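Local structure of aromatic-amino-acid transaminase TyrB (Burkholderia cenocepacia K56-2Valvano, 4WD2) at residues F28-G42 with R370-C384. The protein probably catalyses the pyridoxal-phosphate-dependent transfer of amino groups between aromatic amino acids and 2-oxo acids. Residues are numbered along the deposited sequence; the frame is centred on the assembly and turned at random.
Sequences FQKDPRDQKVNLSIG and REVHGVYILRSGRMC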
ATOM      1  N   PHE A  28      25.682 -16.854  -4.911  1.00 28.60           N
ATOM      2  CA  PHE A  28      26.335 -16.073  -5.950  1.00 27.53           C
ATOM      3  C   PHE A  28      27.330 -15.094  -5.339  1.00 28.63           C
ATOM      4  O   PHE A  28      28.398 -14.858  -5.900  1.00 27.90           O
ATOM      5  CB  PHE A  28      25.310 -15.319  -6.803  1.00 24.58           C
ATOM      6  CG  PHE A  28      25.933 -14.407  -7.824  1.00 22.45           C
ATOM      7  CD1 PHE A  28      26.399 -14.909  -9.028  1.00 21.30           C
ATOM      8  CD2 PHE A  28      26.059 -13.050  -7.576  1.00 21.68           C
ATOM      9  CE1 PHE A  28      26.977 -14.073  -9.970  1.00 20.29           C
ATOM     10  CE2 PHE A  28      26.639 -12.211  -8.509  1.00 20.45           C
ATOM     11  CZ  PHE A  28      27.102 -12.723  -9.708  1.00 20.06           C
ATOM     12  N   GLN A  29      26.973 -14.521  -4.193  1.00 31.53           N
ATOM     13  CA  GLN A  29      27.851 -13.575  -3.507  1.00 33.03           C
ATOM     14  C   GLN A  29      29.126 -14.263  -3.009  1.00 31.61           C
ATOM     15  O   GLN A  29      30.225 -13.737  -3.186  1.00 31.21           O
ATOM     16  CB  GLN A  29      27.116 -12.902  -2.341  1.00 37.75           C
ATOM     17  CG  GLN A  29      25.870 -12.113  -2.752  1.00 41.21           C
ATOM     18  CD  GLN A  29      26.185 -10.837  -3.519  1.00 44.49           C
ATOM     19  OE1 GLN A  29      25.831 -10.697  -4.694  1.00 45.34           O
ATOM     20  NE2 GLN A  29      26.842  -9.893  -2.850  1.00 46.25           N
ATOM     21  N   LYS A  30      28.977 -15.441  -2.404  1.00 30.16           N
ATOM     22  CA  LYS A  30      30.121 -16.199  -1.891  1.00 29.63           C
ATOM     23  C   LYS A  30      30.992 -16.799  -3.004  1.00 29.58           C
ATOM     24  O   LYS A  30      32.170 -17.081  -2.779  1.00 29.88           O
ATOM     25  CB  LYS A  30      29.649 -17.317  -0.953  1.00 29.57           C
ATOM     26  N   ASP A  31      30.408 -17.002  -4.187  1.00 27.68           N
ATOM     27  CA  ASP A  31      31.131 -17.518  -5.349  1.00 25.71           C
ATOM     28  C   ASP A  31      32.365 -16.665  -5.618  1.00 24.46           C
ATOM     29  O   ASP A  31      32.247 -15.479  -5.917  1.00 23.59           O
ATOM     30  CB  ASP A  31      30.212 -17.547  -6.582  1.00 25.01           C
ATOM     31  CG  ASP A  31      30.744 -18.428  -7.707  1.00 25.47           C
ATOM     32  OD1 ASP A  31      31.974 -18.538  -7.879  1.00 25.97           O
ATOM     33  OD2 ASP A  31      29.918 -19.012  -8.437  1.00 25.43           O
ATOM     34  N   PRO A  32      33.559 -17.273  -5.506  1.00 25.52           N
ATOM     35  CA  PRO A  32      34.841 -16.566  -5.617  1.00 25.46           C
ATOM     36  C   PRO A  32      35.284 -16.296  -7.052  1.00 26.77           C
ATOM     37  O   PRO A  32      36.258 -15.570  -7.253  1.00 28.25           O
ATOM     38  CB  PRO A  32      35.816 -17.531  -4.941  1.00 25.57           C
ATOM     39  CG  PRO A  32      35.258 -18.876  -5.269  1.00 26.14           C
ATOM     40  CD  PRO A  32      33.750 -18.710  -5.236  1.00 25.65           C
ATOM     41  N   ARG A  33      34.584 -16.864  -8.030  1.00 26.70           N
ATOM     42  CA  ARG A  33      35.031 -16.808  -9.420  1.00 28.04           C
ATOM     43  C   ARG A  33      34.788 -15.442 -10.055  1.00 28.83           C
ATOM     44  O   ARG A  33      33.682 -14.907 -10.003  1.00 28.27           O
ATOM     45  CB  ARG A  33      34.347 -17.910 -10.232  1.00 28.19           C
ATOM     46  CG  ARG A  33      34.740 -19.308  -9.765  1.00 28.52           C
ATOM     47  CD  ARG A  33      33.974 -20.401 -10.492  1.00 28.15           C
ATOM     48  NE  ARG A  33      32.563 -20.432 -10.122  1.00 26.48           N
ATOM     49  CZ  ARG A  33      31.723 -21.402 -10.472  1.00 24.75           C
ATOM     50  NH1 ARG A  33      32.154 -22.427 -11.198  1.00 22.79           N
ATOM     51  NH2 ARG A  33      30.455 -21.349 -10.090  1.00 23.98           N
ATOM     52  N   ASP A  34      35.835 -14.891 -10.661  1.00 29.25           N
ATOM     53  CA  ASP A  34      35.795 -13.529 -11.176  1.00 29.67           C
ATOM     54  C   ASP A  34      34.831 -13.373 -12.344  1.00 29.30           C
ATOM     55  O   ASP A  34      34.323 -12.278 -12.590  1.00 29.15           O
ATOM     56  CB  ASP A  34      37.196 -13.082 -11.604  1.00 30.20           C
ATOM     57  N   GLN A  35      34.572 -14.462 -13.060  1.00 28.66           N
ATOM     58  CA  GLN A  35      33.757 -14.386 -14.267  1.00 26.94           C
ATOM     59  C   GLN A  35      32.309 -14.796 -14.033  1.00 23.77           C
ATOM     60  O   GLN A  35      31.567 -15.029 -14.984  1.00 24.83           O
ATOM     61  CB  GLN A  35      34.364 -15.254 -15.367  1.00 29.84           C
ATOM     62  CG  GLN A  35      35.784 -14.868 -15.734  1.00 32.95           C
ATOM     63  CD  GLN A  35      35.855 -13.538 -16.447  1.00 35.07           C
ATOM     64  OE1 GLN A  35      35.617 -13.455 -17.654  1.00 36.68           O
ATOM     65  NE2 GLN A  35      36.187 -12.485 -15.709  1.00 35.03           N
ATOM     66  N   LYS A  36      31.902 -14.872 -12.774  1.00 20.86           N
ATOM     67  CA  LYS A  36      30.535 -15.259 -12.459  1.00 19.61           C
ATOM     68  C   LYS A  36      29.535 -14.267 -13.056  1.00 17.88           C
ATOM     69  O   LYS A  36      29.829 -13.080 -13.181  1.00 16.77           O
ATOM     70  CB  LYS A  36      30.343 -15.369 -10.944  1.00 18.30           C
ATOM     71  CG  LYS A  36      30.593 -14.089 -10.178  1.00 16.97           C
ATOM     72  CD  LYS A  36      30.403 -14.315  -8.687  1.00 17.48           C
ATOM     73  CE  LYS A  36      30.760 -13.074  -7.889  1.00 17.99           C
ATOM     74  NZ  LYS A  36      30.561 -13.290  -6.426  1.00 19.67           N
ATOM     75  N   VAL A  37      28.367 -14.768 -13.448  1.00 16.09           N
ATOM     76  CA  VAL A  37      27.323 -13.937 -14.031  1.00 14.24           C
ATOM     77  C   VAL A  37      25.967 -14.260 -13.405  1.00 18.20           C
ATOM     78  O   VAL A  37      25.564 -15.425 -13.340  1.00 14.24           O
ATOM     79  CB  VAL A  37      27.236 -14.126 -15.568  1.00 17.01           C
ATOM     80  CG1 VAL A  37      26.115 -13.283 -16.148  1.00 16.69           C
ATOM     81  CG2 VAL A  37      28.557 -13.775 -16.231  1.00 16.82           C
ATOM     82  N   ASN A  38      25.269 -13.225 -12.943  1.00 13.95           N
ATOM     83  CA  ASN A  38      23.959 -13.394 -12.318  1.00 16.02           C
ATOM     84  C   ASN A  38      22.849 -12.926 -13.242  1.00 15.64           C
ATOM     85  O   ASN A  38      22.794 -11.755 -13.615  1.00 16.04           O
ATOM     86  CB  ASN A  38      23.890 -12.633 -10.988  1.00 16.39           C
ATOM     87  CG  ASN A  38      22.697 -13.033 -10.142  1.00 15.53           C
ATOM     88  OD1 ASN A  38      21.958 -13.951 -10.485  1.00 15.38           O
ATOM     89  ND2 ASN A  38      22.520 -12.359  -9.012  1.00 15.70           N
ATOM     90  N   LEU A  39      21.972 -13.847 -13.623  1.00 13.82           N
ATOM     91  CA  LEU A  39      20.840 -13.513 -14.473  1.00 13.11           C
ATOM     92  C   LEU A  39      19.555 -13.950 -13.781  1.00 15.16           C
ATOM     93  O   LEU A  39      18.544 -14.207 -14.430  1.00 15.00           O
ATOM     94  CB  LEU A  39      20.972 -14.181 -15.850  1.00 13.06           C
ATOM     95  CG  LEU A  39      22.283 -13.979 -16.619  1.00 13.15           C
ATOM     96  CD1 LEU A  39      22.343 -14.898 -17.818  1.00 13.14           C
ATOM     97  CD2 LEU A  39      22.470 -12.528 -17.054  1.00 12.94           C
ATOM     98  N   SER A  40      19.608 -14.033 -12.456  1.00 15.41           N
ATOM     99  CA  SER A  40      18.478 -14.515 -11.672  1.00 15.28           C
ATOM    100  C   SER A  40      17.589 -13.379 -11.168  1.00 16.29           C
ATOM    101  O   SER A  40      16.429 -13.607 -10.832  1.00 18.95           O
ATOM    102  CB  SER A  40      18.967 -15.347 -10.485  1.00 14.62           C
ATOM    103  OG  SER A  40      19.607 -14.524  -9.527  1.00 13.62           O
ATOM    104  N   ILE A  41      18.121 -12.161 -11.115  1.00 16.47           N
ATOM    105  CA  ILE A  41      17.339 -11.022 -10.629  1.00 15.74           C
ATOM    106  C   ILE A  41      16.521 -10.395 -11.765  1.00 16.22           C
ATOM    107  O   ILE A  41      17.071  -9.879 -12.743  1.00 13.51           O
ATOM    108  CB  ILE A  41      18.243  -9.966  -9.970  1.00 14.15           C
ATOM    109  CG1 ILE A  41      19.053 -10.620  -8.847  1.00 16.23           C
ATOM    110  CG2 ILE A  41      17.407  -8.811  -9.417  1.00 13.50           C
ATOM    111  CD1 ILE A  41      20.209  -9.785  -8.340  1.00 16.66           C
ATOM    112  N   GLY A  42      15.200 -10.451 -11.623  1.00 16.22           N
ATOM    113  CA  GLY A  42      14.294 -10.065 -12.689  1.00 15.64           C
ATOM    114  C   GLY A  42      13.934  -8.594 -12.704  1.00 15.18           C
ATOM    115  O   GLY A  42      12.774  -8.226 -12.507  1.00 15.63           O
ATOM    116  N   ARG A 370      25.511 -23.201 -13.427  1.00 14.08           N
ATOM    117  CA  ARG A 370      25.956 -22.530 -12.208  1.00 14.81           C
ATOM    118  C   ARG A 370      27.292 -23.074 -11.711  1.00 17.56           C
ATOM    119  O   ARG A 370      28.270 -22.337 -11.581  1.00 14.00           O
ATOM    120  CB  ARG A 370      24.898 -22.675 -11.108  1.00 14.17           C
ATOM    121  CG  ARG A 370      25.293 -22.053  -9.773  1.00 13.10           C
ATOM    122  CD  ARG A 370      24.249 -22.306  -8.688  1.00 17.67           C
ATOM    123  NE  ARG A 370      24.138 -23.720  -8.336  1.00 19.34           N
ATOM    124  CZ  ARG A 370      23.145 -24.514  -8.731  1.00 19.75           C
ATOM    125  NH1 ARG A 370      22.170 -24.027  -9.489  1.00 20.20           N
ATOM    126  NH2 ARG A 370      23.122 -25.792  -8.365  1.00 20.00           N
ATOM    127  N   GLU A 371      27.328 -24.372 -11.437  1.00 13.70           N
ATOM    128  CA  GLU A 371      28.467 -24.977 -10.766  1.00 21.00           C
ATOM    129  C   GLU A 371      29.709 -25.005 -11.644  1.00 15.31           C
ATOM    130  O   GLU A 371      30.814 -24.728 -11.178  1.00 16.26           O
ATOM    131  CB  GLU A 371      28.118 -26.394 -10.305  1.00 22.88           C
ATOM    132  CG  GLU A 371      26.972 -26.464  -9.293  1.00 24.65           C
ATOM    133  CD  GLU A 371      27.292 -25.769  -7.973  1.00 27.40           C
ATOM    134  OE1 GLU A 371      28.458 -25.816  -7.524  1.00 28.83           O
ATOM    135  OE2 GLU A 371      26.373 -25.167  -7.383  1.00 28.92           O
ATOM    136  N   VAL A 372      29.534 -25.325 -12.919  1.00 12.71           N
ATOM    137  CA  VAL A 372      30.678 -25.422 -13.826  1.00 12.91           C
ATOM    138  C   VAL A 372      31.028 -24.075 -14.457  1.00 12.46           C
ATOM    139  O   VAL A 372      32.195 -23.711 -14.531  1.00 12.68           O
ATOM    140  CB  VAL A 372      30.425 -26.454 -14.947  1.00 13.12           C
ATOM    141  CG1 VAL A 372      31.655 -26.592 -15.838  1.00 13.43           C
ATOM    142  CG2 VAL A 372      30.068 -27.798 -14.344  1.00 13.69           C
ATOM    143  N   HIS A 373      30.024 -23.320 -14.890  1.00 14.87           N
ATOM    144  CA  HIS A 373      30.297 -22.136 -15.702  1.00 14.10           C
ATOM    145  C   HIS A 373      30.045 -20.817 -14.973  1.00 14.04           C
ATOM    146  O   HIS A 373      30.199 -19.747 -15.559  1.00 14.25           O
ATOM    147  CB  HIS A 373      29.471 -22.192 -16.987  1.00 13.15           C
ATOM    148  CG  HIS A 373      29.714 -23.428 -17.796  1.00 13.79           C
ATOM    149  ND1 HIS A 373      30.778 -23.556 -18.661  1.00 11.99           N
ATOM    150  CD2 HIS A 373      29.039 -24.601 -17.854  1.00 12.85           C
ATOM    151  CE1 HIS A 373      30.747 -24.751 -19.222  1.00 14.42           C
ATOM    152  NE2 HIS A 373      29.700 -25.404 -18.749  1.00 13.75           N
ATOM    153  N   GLY A 374      29.674 -20.894 -13.698  1.00 13.42           N
ATOM    154  CA  GLY A 374      29.431 -19.706 -12.896  1.00 11.17           C
ATOM    155  C   GLY A 374      28.360 -18.761 -13.423  1.00 12.01           C
ATOM    156  O   GLY A 374      28.390 -17.566 -13.141  1.00 11.95           O
ATOM    157  N   VAL A 375      27.417 -19.287 -14.199  1.00 12.15           N
ATOM    158  CA  VAL A 375      26.320 -18.480 -14.726  1.00 11.56           C
ATOM    159  C   VAL A 375      25.020 -18.882 -14.033  1.00 12.26           C
ATOM    160  O   VAL A 375      24.642 -20.058 -14.039  1.00 12.66           O
ATOM    161  CB  VAL A 375      26.180 -18.634 -16.257  1.00 11.78           C
ATOM    162  CG1 VAL A 375      24.863 -18.031 -16.751  1.00 10.81           C
ATOM    163  CG2 VAL A 375      27.364 -17.984 -16.967  1.00 11.87           C
ATOM    164  N   TYR A 376      24.342 -17.905 -13.433  1.00 10.29           N
ATOM    165  CA  TYR A 376      23.211 -18.189 -12.555  1.00 11.77           C
ATOM    166  C   TYR A 376      21.853 -17.809 -13.164  1.00 12.16           C
ATOM    167  O   TYR A 376      21.582 -16.632 -13.417  1.00 11.45           O
ATOM    168  CB  TYR A 376      23.383 -17.452 -11.215  1.00 11.31           C
ATOM    169  CG  TYR A 376      24.510 -17.942 -10.319  1.00 12.46           C
ATOM    170  CD1 TYR A 376      25.844 -17.878 -10.724  1.00 12.52           C
ATOM    171  CD2 TYR A 376      24.242 -18.428  -9.047  1.00 13.27           C
ATOM    172  CE1 TYR A 376      26.877 -18.313  -9.888  1.00 12.99           C
ATOM    173  CE2 TYR A 376      25.266 -18.861  -8.200  1.00 12.83           C
ATOM    174  CZ  TYR A 376      26.578 -18.800  -8.626  1.00 14.03           C
ATOM    175  OH  TYR A 376      27.589 -19.237  -7.789  1.00 11.87           O
ATOM    176  N   ILE A 377      21.009 -18.814 -13.396  1.00 11.79           N
ATOM    177  CA  ILE A 377      19.620 -18.586 -13.783  1.00 11.56           C
ATOM    178  C   ILE A 377      18.710 -19.411 -12.871  1.00 13.05           C
ATOM    179  O   ILE A 377      19.197 -20.184 -12.051  1.00 14.33           O
ATOM    180  CB  ILE A 377      19.358 -18.938 -15.270  1.00 10.86           C
ATOM    181  CG1 ILE A 377      19.597 -20.422 -15.544  1.00 10.69           C
ATOM    182  CG2 ILE A 377      20.216 -18.084 -16.184  1.00  9.08           C
ATOM    183  CD1 ILE A 377      19.228 -20.839 -16.954  1.00  9.68           C
ATOM    184  N   LEU A 378      17.395 -19.238 -12.990  1.00 12.80           N
ATOM    185  CA  LEU A 378      16.474 -19.936 -12.095  1.00 13.29           C
ATOM    186  C   LEU A 378      16.374 -21.415 -12.428  1.00 12.64           C
ATOM    187  O   LEU A 378      16.677 -21.824 -13.548  1.00 13.37           O
ATOM    188  CB  LEU A 378      15.073 -19.313 -12.149  1.00 14.13           C
ATOM    189  CG  LEU A 378      14.891 -17.891 -11.620  1.00 13.86           C
ATOM    190  CD1 LEU A 378      13.413 -17.622 -11.399  1.00 13.21           C
ATOM    191  CD2 LEU A 378      15.680 -17.679 -10.337  1.00 14.88           C
ATOM    192  N   ARG A 379      15.922 -22.205 -11.457  1.00 12.99           N
ATOM    193  CA  ARG A 379      15.736 -23.642 -11.637  1.00 14.47           C
ATOM    194  C   ARG A 379      14.781 -23.946 -12.787  1.00 15.64           C
ATOM    195  O   ARG A 379      14.886 -24.989 -13.431  1.00 15.67           O
ATOM    196  CB  ARG A 379      15.216 -24.282 -10.346  1.00 14.70           C
ATOM    197  N   SER A 380      13.852 -23.028 -13.045  1.00 15.48           N
ATOM    198  CA  SER A 380      12.892 -23.187 -14.137  1.00 14.70           C
ATOM    199  C   SER A 380      13.513 -22.986 -15.518  1.00 14.40           C
ATOM    200  O   SER A 380      12.900 -23.314 -16.539  1.00 13.69           O
ATOM    201  CB  SER A 380      11.743 -22.200 -13.975  1.00 13.92           C
ATOM    202  OG  SER A 380      12.212 -20.889 -14.217  1.00 12.62           O
ATOM    203  N   GLY A 381      14.719 -22.428 -15.546  1.00 14.05           N
ATOM    204  CA  GLY A 381      15.381 -22.122 -16.799  1.00 13.21           C
ATOM    205  C   GLY A 381      15.118 -20.691 -17.219  1.00 12.86           C
ATOM    206  O   GLY A 381      15.484 -20.284 -18.324  1.00 12.48           O
ATOM    207  N   ARG A 382      14.477 -19.918 -16.343  1.00 11.99           N
ATOM    208  CA  ARG A 382      14.232 -18.514 -16.646  1.00 11.32           C
ATOM    209  C   ARG A 382      15.530 -17.717 -16.570  1.00 11.36           C
ATOM    210  O   ARG A 382      16.222 -17.743 -15.551  1.00  9.04           O
ATOM    211  CB  ARG A 382      13.202 -17.905 -15.691  1.00 11.46           C
ATOM    212  CG  ARG A 382      12.773 -16.496 -16.080  1.00 10.48           C
ATOM    213  CD  ARG A 382      12.164 -15.735 -14.901  1.00 11.41           C
ATOM    214  NE  ARG A 382      13.183 -15.169 -14.025  1.00 13.34           N
ATOM    215  CZ  ARG A 382      12.921 -14.439 -12.943  1.00 14.90           C
ATOM    216  NH1 ARG A 382      11.667 -14.182 -12.596  1.00 15.30           N
ATOM    217  NH2 ARG A 382      13.918 -13.964 -12.210  1.00 14.39           N
ATOM    218  N   MET A 383      15.849 -16.994 -17.640  1.00 12.08           N
ATOM    219  CA  MET A 383      16.951 -16.046 -17.577  1.00 12.81           C
ATOM    220  C   MET A 383      16.406 -14.624 -17.721  1.00 11.68           C
ATOM    221  O   MET A 383      15.456 -14.385 -18.469  1.00 11.03           O
ATOM    222  CB  MET A 383      18.022 -16.346 -18.644  1.00 14.33           C
ATOM    223  CG  MET A 383      17.772 -15.810 -20.046  1.00 17.70           C
ATOM    224  SD  MET A 383      19.309 -15.463 -20.980  1.00 20.71           S
ATOM    225  CE  MET A 383      20.397 -16.720 -20.344  1.00 16.12           C
ATOM    226  N   CYS A 384      16.975 -13.692 -16.964  1.00 10.41           N
ATOM    227  CA  CYS A 384      16.680 -12.289 -17.181  1.00 10.81           C
ATOM    228  C   CYS A 384      17.640 -11.732 -18.220  1.00 10.76           C
ATOM    229  O   CYS A 384      18.811 -11.488 -17.924  1.00  9.54           O
ATOM    230  CB  CYS A 384      16.784 -11.479 -15.889  1.00 11.68           C
ATOM    231  SG  CYS A 384      16.345  -9.743 -16.155  1.00 15.34           S
TER
HETATM  232  O   HOH W   1      31.997 -17.359 -15.898  1.00 35.47           O
HETATM  233  O   HOH W   2      16.013 -15.450 -14.195  1.00 10.77           O
HETATM  234  O   HOH W   3      13.289 -11.906  -9.678  1.00 34.76           O
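R33 and Y376 meet at the carboxylate of D31. Y376 OH donates to D31 OD2 over a very short 2.4 Å, a length that is doubtful, while R33 takes the same carboxylate side-on, NE to OD1 and NH2 to OD2 (2.9 Å), in a salt bridge. D31 OD1 also accepts from R33 N, closing an Asx turn, so this oxygen has two donors. R33 reaches on to backbone carbonyls of helix 363-371: NH1 donates to E371 O (2.7 Å), from above the carbonyl plane, and NH2 to R370 O. A bend at chi3 (-70°) brings its guanidinium there, with one face over G374 CA. Its positive charge should suit these two carbonyl dipoles. Next, strands 37-38 and 375-376 pair in parallel: V37 N binds G374 O, Y376 N binds V37 O at 2.8 Å, and L39 N continues the ladder to Y376 O. L39 also bridges to strand 382-384, its O accepting from C384 N (3.0 Å); water 2 links L39 O with R382 O and NE. The Y376 ring is sandwiched, R370 CG over one face and F28 over the other in a T-shaped stack, planes 86° apart. The F28 chi1 of 175°, with CG anti to the backbone N, turns the CD1 edge to the tyrosine; CB sits over the same face in a CH-pi contact. On the far side of the small sheet, V37 CB touches V375 CG2, and L39 CD1 packs against M383 CE (3.7 Å) beside V375 and I377. As in other class I aminotransferases, an N-terminal segment thus probably joins the C-terminal part in the small domain, apart from the large eight-stranded sheet. L24 of helix 20-30 touches Y376, Q35, H373 and M383 meet helix 393-405, and strand 382-384 pairs antiparallel with 356-358.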